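Local coordinates for hypothetical protein (Bacteroides fragilis, PDB 4JX0) that is of unknown function but binds magnesium and joins a BT_3987-like N-terminal domain to an apparently discoidin-type (F5/F8 type C) beta-sandwich that may recognise a ligand, at residues A[174-183]-A[270-278]. Sequence-based numbering, arbitrary orientation.
Sequences IRLDNIDSSN and VNHGVFDRK
Backbone bonds fix the linker 175-178 to strand 269-276: L176 N donates to N271 O (2.9 Å), and N178 N donates to H272 O (2.9 Å). R175 CA adds a C-H...O contact to the N271 carbonyl. G273 suits its place because its backbone angles, phi 133° and psi -180°, describe a conformation readily open only to glycine. Its N-H turns back to N271 OD1 (3.1 Å), forming an Asx turn.

Side-chain polar contacts extend this join. N178 ND2 donates to H272 ND1 (3.0 Å) in the imidazole plane, although the acceptor is tilted 21° from the amide plane; N178 OD1 is taken by K290 N, so the amide bridges two strands. Farther along, S181 OG accepts from D276 N (3.2 Å), a small hydroxyl fitting close to the backbone. One water accepts from both R175 NH1 and N271 ND2, whose side chains run alongside each other. Near the end, N183 OD1 touches R277 CD, while the R277 guanidinium forms a salt bridge with D281 and N183 OD1 accepts from Y285 N.

The contact lies where the chain leaves strand 165-174 of the N-terminal domain and enters a C-terminal beta-sandwich, probably of the discoidin (F5/F8 type C) family. Strand 269-276 edges one of its sheets, while 179-180 pairs with 283-294 in the other.

Apolar packing completes the contact. L176 CD1 sits over the H272 ring centre, 3.7 Å from its centroid, a CH-pi contact suited to a branched aliphatic tip, and also meets V270 CG1. I179, buried between the sheets, carries CG2 anti to its backbone N and lays this methyl on F275 CB (3.8 Å).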
loop_
_atom_site.group_PDB
_atom_site.type_symbol
_atom_site.label_atom_id
_atom_site.label_comp_id
_atom_site.label_asym_id
_atom_site.label_seq_id
_atom_site.Cartn_x
_atom_site.Cartn_y
_atom_site.Cartn_z
ATOM N N ILE A 174 1.118 -11.569 -0.978
ATOM C CA ILE A 174 -0.121 -12.355 -1.003
ATOM C C ILE A 174 -1.141 -11.848 0.044
ATOM O O ILE A 174 -0.818 -11.651 1.221
ATOM C CB ILE A 174 0.140 -13.879 -0.817
ATOM C CG1 ILE A 174 0.872 -14.450 -2.051
ATOM C CG2 ILE A 174 -1.180 -14.650 -0.589
ATOM C CD1 ILE A 174 1.639 -15.722 -1.752
ATOM N N ARG A 175 -2.392 -11.706 -0.410
ATOM C CA ARG A 175 -3.525 -11.328 0.430
ATOM C C ARG A 175 -4.795 -11.916 -0.171
ATOM O O ARG A 175 -5.208 -11.530 -1.270
ATOM C CB ARG A 175 -3.663 -9.807 0.580
ATOM C CG ARG A 175 -4.821 -9.399 1.496
ATOM C CD ARG A 175 -4.817 -7.923 1.820
ATOM N NE ARG A 175 -5.573 -7.143 0.835
ATOM C CZ ARG A 175 -5.542 -5.819 0.731
ATOM N NH1 ARG A 175 -4.782 -5.096 1.550
ATOM N NH2 ARG A 175 -6.270 -5.203 -0.198
ATOM N N LEU A 176 -5.452 -12.789 0.573
ATOM C CA LEU A 176 -6.688 -13.400 0.103
ATOM C C LEU A 176 -7.833 -12.406 0.272
ATOM O O LEU A 176 -7.720 -11.466 1.058
ATOM C CB LEU A 176 -6.976 -14.697 0.870
ATOM C CG LEU A 176 -5.801 -15.674 1.064
ATOM C CD1 LEU A 176 -6.206 -16.816 1.941
ATOM C CD2 LEU A 176 -5.282 -16.175 -0.275
ATOM N N ASP A 177 -8.910 -12.579 -0.475
ATOM C CA ASP A 177 -10.102 -11.739 -0.348
ATOM C C ASP A 177 -11.076 -12.621 0.380
ATOM O O ASP A 177 -12.032 -13.127 -0.222
ATOM C CB ASP A 177 -10.605 -11.264 -1.728
ATOM C CG ASP A 177 -11.922 -10.521 -1.756
ATOM O OD1 ASP A 177 -12.289 -9.922 -0.716
ATOM O OD2 ASP A 177 -12.605 -10.554 -2.819
ATOM N N ASN A 178 -10.761 -12.906 1.663
ATOM C CA ASN A 178 -11.547 -13.821 2.483
ATOM C C ASN A 178 -12.084 -13.171 3.751
ATOM O O ASN A 178 -12.420 -13.898 4.674
ATOM C CB ASN A 178 -10.695 -15.039 2.853
ATOM C CG ASN A 178 -11.496 -16.200 3.360
ATOM O OD1 ASN A 178 -12.509 -16.575 2.771
ATOM N ND2 ASN A 178 -11.099 -16.764 4.489
ATOM N N ILE A 179 -12.226 -11.832 3.799
ATOM C CA ILE A 179 -12.781 -11.148 4.965
ATOM C C ILE A 179 -13.995 -10.340 4.512
ATOM O O ILE A 179 -13.867 -9.475 3.643
ATOM C CB ILE A 179 -11.718 -10.272 5.679
ATOM C CG1 ILE A 179 -10.585 -11.138 6.300
ATOM C CG2 ILE A 179 -12.355 -9.374 6.734
ATOM C CD1 ILE A 179 -10.956 -12.028 7.474
ATOM N N ASP A 180 -15.170 -10.638 5.095
ATOM C CA ASP A 180 -16.418 -9.934 4.814
ATOM C C ASP A 180 -16.588 -8.802 5.839
ATOM O O ASP A 180 -16.564 -9.052 7.049
ATOM C CB ASP A 180 -17.604 -10.898 4.839
ATOM C CG ASP A 180 -18.925 -10.235 4.516
ATOM O OD1 ASP A 180 -19.115 -9.817 3.352
ATOM O OD2 ASP A 180 -19.759 -10.108 5.429
ATOM N N SER A 181 -16.757 -7.563 5.344
ATOM C CA SER A 181 -16.877 -6.358 6.157
ATOM C C SER A 181 -18.335 -5.831 6.250
ATOM O O SER A 181 -18.542 -4.661 6.587
ATOM C CB SER A 181 -15.982 -5.277 5.568
ATOM O OG SER A 181 -14.691 -5.780 5.259
ATOM N N SER A 182 -19.340 -6.694 6.007
ATOM C CA SER A 182 -20.743 -6.296 6.081
ATOM C C SER A 182 -21.186 -6.000 7.515
ATOM O O SER A 182 -22.211 -5.346 7.698
ATOM C CB SER A 182 -21.634 -7.390 5.512
ATOM O OG SER A 182 -21.701 -8.492 6.398
ATOM N N ASN A 183 -20.479 -6.554 8.528
ATOM C CA ASN A 183 -20.799 -6.386 9.944
ATOM C C ASN A 183 -22.125 -7.078 10.325
ATOM O O ASN A 183 -22.659 -6.818 11.403
ATOM C CB ASN A 183 -20.833 -4.909 10.338
ATOM C CG ASN A 183 -20.460 -4.683 11.772
ATOM O OD1 ASN A 183 -19.398 -5.109 12.212
ATOM N ND2 ASN A 183 -21.332 -4.041 12.546
ATOM N N VAL A 270 -0.741 -16.222 7.000
ATOM C CA VAL A 270 -1.324 -15.740 5.747
ATOM C C VAL A 270 -2.282 -14.582 6.019
ATOM O O VAL A 270 -3.048 -14.644 6.973
ATOM C CB VAL A 270 -2.042 -16.894 5.001
ATOM C CG1 VAL A 270 -2.539 -16.440 3.627
ATOM C CG2 VAL A 270 -1.131 -18.110 4.870
ATOM N N ASN A 271 -2.241 -13.537 5.164
ATOM C CA ASN A 271 -3.140 -12.383 5.262
ATOM C C ASN A 271 -4.446 -12.743 4.546
ATOM O O ASN A 271 -4.457 -12.869 3.316
ATOM C CB ASN A 271 -2.467 -11.163 4.630
ATOM C CG ASN A 271 -3.210 -9.861 4.784
ATOM O OD1 ASN A 271 -4.397 -9.812 5.126
ATOM N ND2 ASN A 271 -2.534 -8.773 4.466
ATOM N N HIS A 272 -5.542 -12.934 5.317
ATOM C CA HIS A 272 -6.836 -13.335 4.748
ATOM C C HIS A 272 -7.666 -12.153 4.218
ATOM O O HIS A 272 -8.737 -12.379 3.655
ATOM C CB HIS A 272 -7.651 -14.144 5.763
ATOM C CG HIS A 272 -7.319 -15.590 5.692
ATOM N ND1 HIS A 272 -8.233 -16.513 5.227
ATOM C CD2 HIS A 272 -6.138 -16.211 5.905
ATOM C CE1 HIS A 272 -7.600 -17.677 5.233
ATOM N NE2 HIS A 272 -6.332 -17.539 5.628
ATOM N N GLY A 273 -7.168 -10.929 4.365
ATOM C CA GLY A 273 -7.848 -9.741 3.881
ATOM C C GLY A 273 -7.904 -8.631 4.906
ATOM O O GLY A 273 -7.401 -8.763 6.026
ATOM N N VAL A 274 -8.523 -7.524 4.515
ATOM C CA VAL A 274 -8.680 -6.366 5.368
ATOM C C VAL A 274 -10.144 -6.237 5.768
ATOM O O VAL A 274 -11.030 -6.191 4.903
ATOM C CB VAL A 274 -8.179 -5.078 4.668
ATOM C CG1 VAL A 274 -8.415 -3.843 5.543
ATOM C CG2 VAL A 274 -6.702 -5.201 4.294
ATOM N N PHE A 275 -10.392 -6.156 7.082
ATOM C CA PHE A 275 -11.715 -5.854 7.599
ATOM C C PHE A 275 -11.815 -4.348 7.534
ATOM O O PHE A 275 -10.836 -3.691 7.863
ATOM C CB PHE A 275 -11.886 -6.375 9.027
ATOM C CG PHE A 275 -13.200 -5.967 9.656
ATOM C CD1 PHE A 275 -14.391 -6.551 9.256
ATOM C CD2 PHE A 275 -13.238 -5.030 10.679
ATOM C CE1 PHE A 275 -15.592 -6.210 9.869
ATOM C CE2 PHE A 275 -14.444 -4.687 11.281
ATOM C CZ PHE A 275 -15.610 -5.282 10.873
ATOM N N ASP A 276 -12.913 -3.803 7.015
ATOM C CA ASP A 276 -13.105 -2.351 6.905
ATOM C C ASP A 276 -14.601 -2.081 6.844
ATOM O O ASP A 276 -15.175 -2.011 5.751
ATOM C CB ASP A 276 -12.359 -1.789 5.675
ATOM C CG ASP A 276 -12.474 -0.285 5.452
ATOM O OD1 ASP A 276 -12.819 0.436 6.413
ATOM O OD2 ASP A 276 -12.184 0.174 4.323
ATOM N N ARG A 277 -15.248 -2.007 8.024
ATOM C CA ARG A 277 -16.698 -1.845 8.087
ATOM C C ARG A 277 -17.123 -0.399 7.875
ATOM O O ARG A 277 -16.324 0.531 8.007
ATOM C CB ARG A 277 -17.301 -2.386 9.389
ATOM C CG ARG A 277 -16.773 -1.777 10.678
ATOM C CD ARG A 277 -17.674 -2.104 11.849
ATOM N NE ARG A 277 -17.145 -1.546 13.092
ATOM C CZ ARG A 277 -17.817 -1.428 14.231
ATOM N NH1 ARG A 277 -19.085 -1.818 14.310
ATOM N NH2 ARG A 277 -17.230 -0.914 15.301
ATOM N N LYS A 278 -18.396 -0.242 7.500
ATOM C CA LYS A 278 -19.041 1.035 7.235
ATOM C C LYS A 278 -20.162 1.321 8.256
ATOM O O LYS A 278 -20.727 2.399 8.226
ATOM C CB LYS A 278 -19.606 1.013 5.800
ATOM C CG LYS A 278 -18.541 1.240 4.713
ATOM C CD LYS A 278 -18.602 0.206 3.584
ATOM C CE LYS A 278 -17.981 -1.125 3.967
ATOM N NZ LYS A 278 -18.425 -2.233 3.073
HETATM O O HOH W 1 -2.940 -5.536 4.249
#